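Local coordinates for galacto-N-biose/lacto-N-biose I transporter substrate-binding protein (Bifidobacterium longum, PDB 2Z8D) that captures lacto-N-biose and galacto-N-biose as the substrate-binding component of an ABC transporter for these disaccharides, at the NAG/GAL site. Coordinates in Å, arbitrary orientation; residue numbers count along the deposited sequence, not the author numbering.

The NAG/GAL site. Residues 23-25, 58, 79, 128, 177, 180, 231, 252, 256, 288-290, 323. With NAG (2-acetamido-2-deoxy-beta-D-glucopyranose), chain B; GAL (beta-D-galactopyranose), chain C.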
# COMPACT_ATOMS: atom_id res chain seq x y z
N ARG A 23 6.49 10.54 -1.37
CA ARG A 23 5.54 10.36 -2.48
C ARG A 23 4.08 10.32 -2.00
O ARG A 23 3.24 9.55 -2.45
CB ARG A 23 5.97 9.15 -3.35
CG ARG A 23 6.08 7.75 -2.58
CD ARG A 23 6.55 6.70 -3.58
NE ARG A 23 6.97 5.40 -3.02
CZ ARG A 23 6.14 4.41 -2.68
NH1 ARG A 23 4.83 4.54 -2.80
NH2 ARG A 23 6.63 3.27 -2.21
N LEU A 24 3.80 11.18 -1.02
CA LEU A 24 2.49 11.40 -0.53
C LEU A 24 1.74 12.24 -1.56
O LEU A 24 2.37 13.04 -2.26
CB LEU A 24 2.57 12.10 0.84
CG LEU A 24 3.21 11.21 1.96
CD1 LEU A 24 3.23 12.04 3.25
CD2 LEU A 24 2.39 9.94 2.13
N PRO A 25 0.41 12.03 -1.65
CA PRO A 25 -0.39 12.64 -2.73
C PRO A 25 -0.44 14.14 -2.78
O PRO A 25 -0.45 14.68 -3.90
CB PRO A 25 -1.78 12.03 -2.55
CG PRO A 25 -1.80 11.51 -1.14
CD PRO A 25 -0.39 11.08 -0.84
N ALA A 58 5.00 5.76 -8.58
CA ALA A 58 5.42 5.36 -7.22
C ALA A 58 6.56 4.33 -7.20
O ALA A 58 7.57 4.53 -6.52
CB ALA A 58 4.19 4.88 -6.38
N GLN A 79 10.80 8.28 1.70
CA GLN A 79 9.77 7.24 1.78
C GLN A 79 10.23 5.96 1.11
O GLN A 79 10.68 5.98 -0.05
CB GLN A 79 8.46 7.74 1.16
CG GLN A 79 7.25 6.77 1.40
CD GLN A 79 5.95 7.31 0.82
OE1 GLN A 79 5.84 8.50 0.54
NE2 GLN A 79 4.97 6.42 0.60
N ASP A 128 2.88 4.49 7.89
CA ASP A 128 1.47 4.06 7.74
C ASP A 128 1.31 2.59 7.45
O ASP A 128 2.30 1.88 7.21
CB ASP A 128 0.81 4.87 6.58
CG ASP A 128 1.45 4.54 5.20
OD1 ASP A 128 2.68 4.59 5.08
OD2 ASP A 128 0.70 4.25 4.24
N GLU A 177 -1.82 -2.90 -10.83
CA GLU A 177 -1.66 -3.03 -9.38
C GLU A 177 -1.59 -4.48 -8.90
O GLU A 177 -1.64 -4.69 -7.70
CB GLU A 177 -2.82 -2.27 -8.65
CG GLU A 177 -2.61 -0.72 -8.57
CD GLU A 177 -1.41 -0.33 -7.72
OE1 GLU A 177 -1.17 -1.01 -6.68
OE2 GLU A 177 -0.67 0.62 -8.09
N ASN A 180 0.98 -5.31 -6.17
CA ASN A 180 0.77 -4.77 -4.80
C ASN A 180 -0.51 -5.30 -4.21
O ASN A 180 -0.53 -5.80 -3.08
CB ASN A 180 0.78 -3.27 -4.84
CG ASN A 180 2.04 -2.71 -5.47
OD1 ASN A 180 3.11 -3.23 -5.26
ND2 ASN A 180 1.90 -1.64 -6.24
N TRP A 231 -4.72 3.46 -12.34
CA TRP A 231 -4.23 4.83 -12.43
C TRP A 231 -4.56 5.48 -13.76
O TRP A 231 -4.12 6.59 -14.03
CB TRP A 231 -2.72 4.91 -12.11
CG TRP A 231 -2.49 4.22 -10.81
CD1 TRP A 231 -1.81 3.06 -10.62
CD2 TRP A 231 -3.05 4.58 -9.53
NE1 TRP A 231 -1.87 2.69 -9.29
CE2 TRP A 231 -2.63 3.60 -8.60
CE3 TRP A 231 -3.87 5.64 -9.08
CZ2 TRP A 231 -3.00 3.63 -7.25
CZ3 TRP A 231 -4.22 5.70 -7.74
CH2 TRP A 231 -3.79 4.69 -6.83
N TRP A 252 -5.57 3.34 2.32
CA TRP A 252 -5.06 4.69 1.96
C TRP A 252 -5.68 5.29 0.67
O TRP A 252 -5.40 6.47 0.30
CB TRP A 252 -3.51 4.74 1.89
CG TRP A 252 -2.84 3.59 1.12
CD1 TRP A 252 -2.21 2.46 1.68
CD2 TRP A 252 -2.77 3.40 -0.30
NE1 TRP A 252 -1.74 1.63 0.68
CE2 TRP A 252 -2.07 2.18 -0.54
CE3 TRP A 252 -3.22 4.16 -1.41
CZ2 TRP A 252 -1.85 1.68 -1.85
CZ3 TRP A 252 -2.98 3.65 -2.71
CH2 TRP A 252 -2.29 2.46 -2.92
N LEU A 256 -8.16 9.50 -2.44
CA LEU A 256 -7.88 9.34 -3.88
C LEU A 256 -9.15 8.93 -4.66
O LEU A 256 -9.53 9.55 -5.67
CB LEU A 256 -6.75 8.33 -4.09
CG LEU A 256 -5.50 8.38 -3.19
CD1 LEU A 256 -4.46 7.38 -3.66
CD2 LEU A 256 -4.90 9.83 -3.21
N GLY A 288 0.87 -1.96 -0.08
CA GLY A 288 1.60 -0.77 0.25
C GLY A 288 1.74 -0.61 1.76
O GLY A 288 1.73 -1.61 2.51
N GLY A 289 1.86 0.63 2.22
CA GLY A 289 2.25 0.94 3.62
C GLY A 289 3.73 1.21 3.58
O GLY A 289 4.51 0.53 2.86
N SER A 290 4.17 2.22 4.31
CA SER A 290 5.51 2.76 4.06
C SER A 290 6.20 3.18 5.35
O SER A 290 5.54 3.57 6.32
CB SER A 290 5.43 3.98 3.12
OG SER A 290 4.88 3.62 1.83
N LEU A 323 -3.56 8.49 4.87
CA LEU A 323 -2.75 7.51 5.63
C LEU A 323 -3.47 6.90 6.83
O LEU A 323 -4.29 7.57 7.55
CB LEU A 323 -1.41 8.12 6.07
CG LEU A 323 -0.49 8.70 5.00
CD1 LEU A 323 0.87 9.03 5.57
CD2 LEU A 323 -0.38 7.75 3.80
C1 NAG B . 0.69 2.57 -6.01
C2 NAG B . 1.51 2.75 -4.73
C3 NAG B . 0.83 3.80 -3.82
C4 NAG B . 0.55 5.12 -4.59
C5 NAG B . -0.14 4.78 -5.93
C6 NAG B . -0.42 6.00 -6.82
C7 NAG B . 2.86 1.07 -3.56
C8 NAG B . 2.92 -0.27 -2.86
N2 NAG B . 1.67 1.45 -4.04
O1 NAG B . 1.40 1.71 -6.84
O3 NAG B . 1.71 4.04 -2.74
O4 NAG B . -0.33 5.86 -3.81
O5 NAG B . 0.67 3.83 -6.64
O6 NAG B . 0.78 6.71 -7.11
O7 NAG B . 3.87 1.77 -3.67
C1 GAL C . 1.01 4.23 -1.48
C2 GAL C . 1.89 3.78 -0.31
C3 GAL C . 1.27 4.20 1.03
C4 GAL C . 0.99 5.68 1.04
C5 GAL C . 0.09 6.04 -0.17
C6 GAL C . -0.09 7.54 -0.29
O2 GAL C . 2.05 2.39 -0.28
O3 GAL C . 2.06 3.78 2.13
O4 GAL C . 2.22 6.39 1.01
O5 GAL C . 0.73 5.59 -1.39
O6 GAL C . -1.16 7.83 -1.19
O HOH W 1 3.39 6.51 3.58
O HOH W 2 4.66 1.91 -0.41
O HOH W 3 -3.40 8.12 0.06
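Trp252 lies flat beneath the disaccharide, its indole put there by a CG in the crowded position between backbone N and carbonyl carbon (chi1 47°). GAL C1 sits over the centre of the face, 3.8 Å from the centroid of the six-membered ring, GAL C3 lies over the five-membered ring in a second CH-pi contact, and CH2 reaches NAG C3 beyond the glycosidic link. An alanine here would remove this floor and would probably cost the galactose its CH-pi packing and NAG C3 an apolar contact, loosening the bound disaccharide. Trp231 covers the other end, NAG C6 standing over its six-membered ring toward the rim. Its NE1 gives a nearly straight bond (174°), in the ring plane, to Glu177 OE2 at 2.7 Å. Glu177 OE2 also takes the anomeric hydroxyl NAG O1 on its syn lone pair (2.7 Å), while Asn180 ND2 steadies the partner oxygen OE1. At the galactose end, Asp128 OD2 accepts from GAL O3 through its syn lone pair (2.6 Å), and Ser290 OG meets the same hydroxyl at 2.8 Å. Gln79, extended, has NE2 on the axial hydroxyl GAL O4 (2.8 Å) and on Ser290 OG; its OE1 is held by Arg23 N, which fixes the amide flip. Water 2 joins GAL O2, Ser290 OG and Arg23 NH2. With nearly all of the galactose buried and its axial O4 and its O3 both gripped, this sugar-binding cleft probably recognises a terminal galactose and holds the disaccharide for delivery to the transporter.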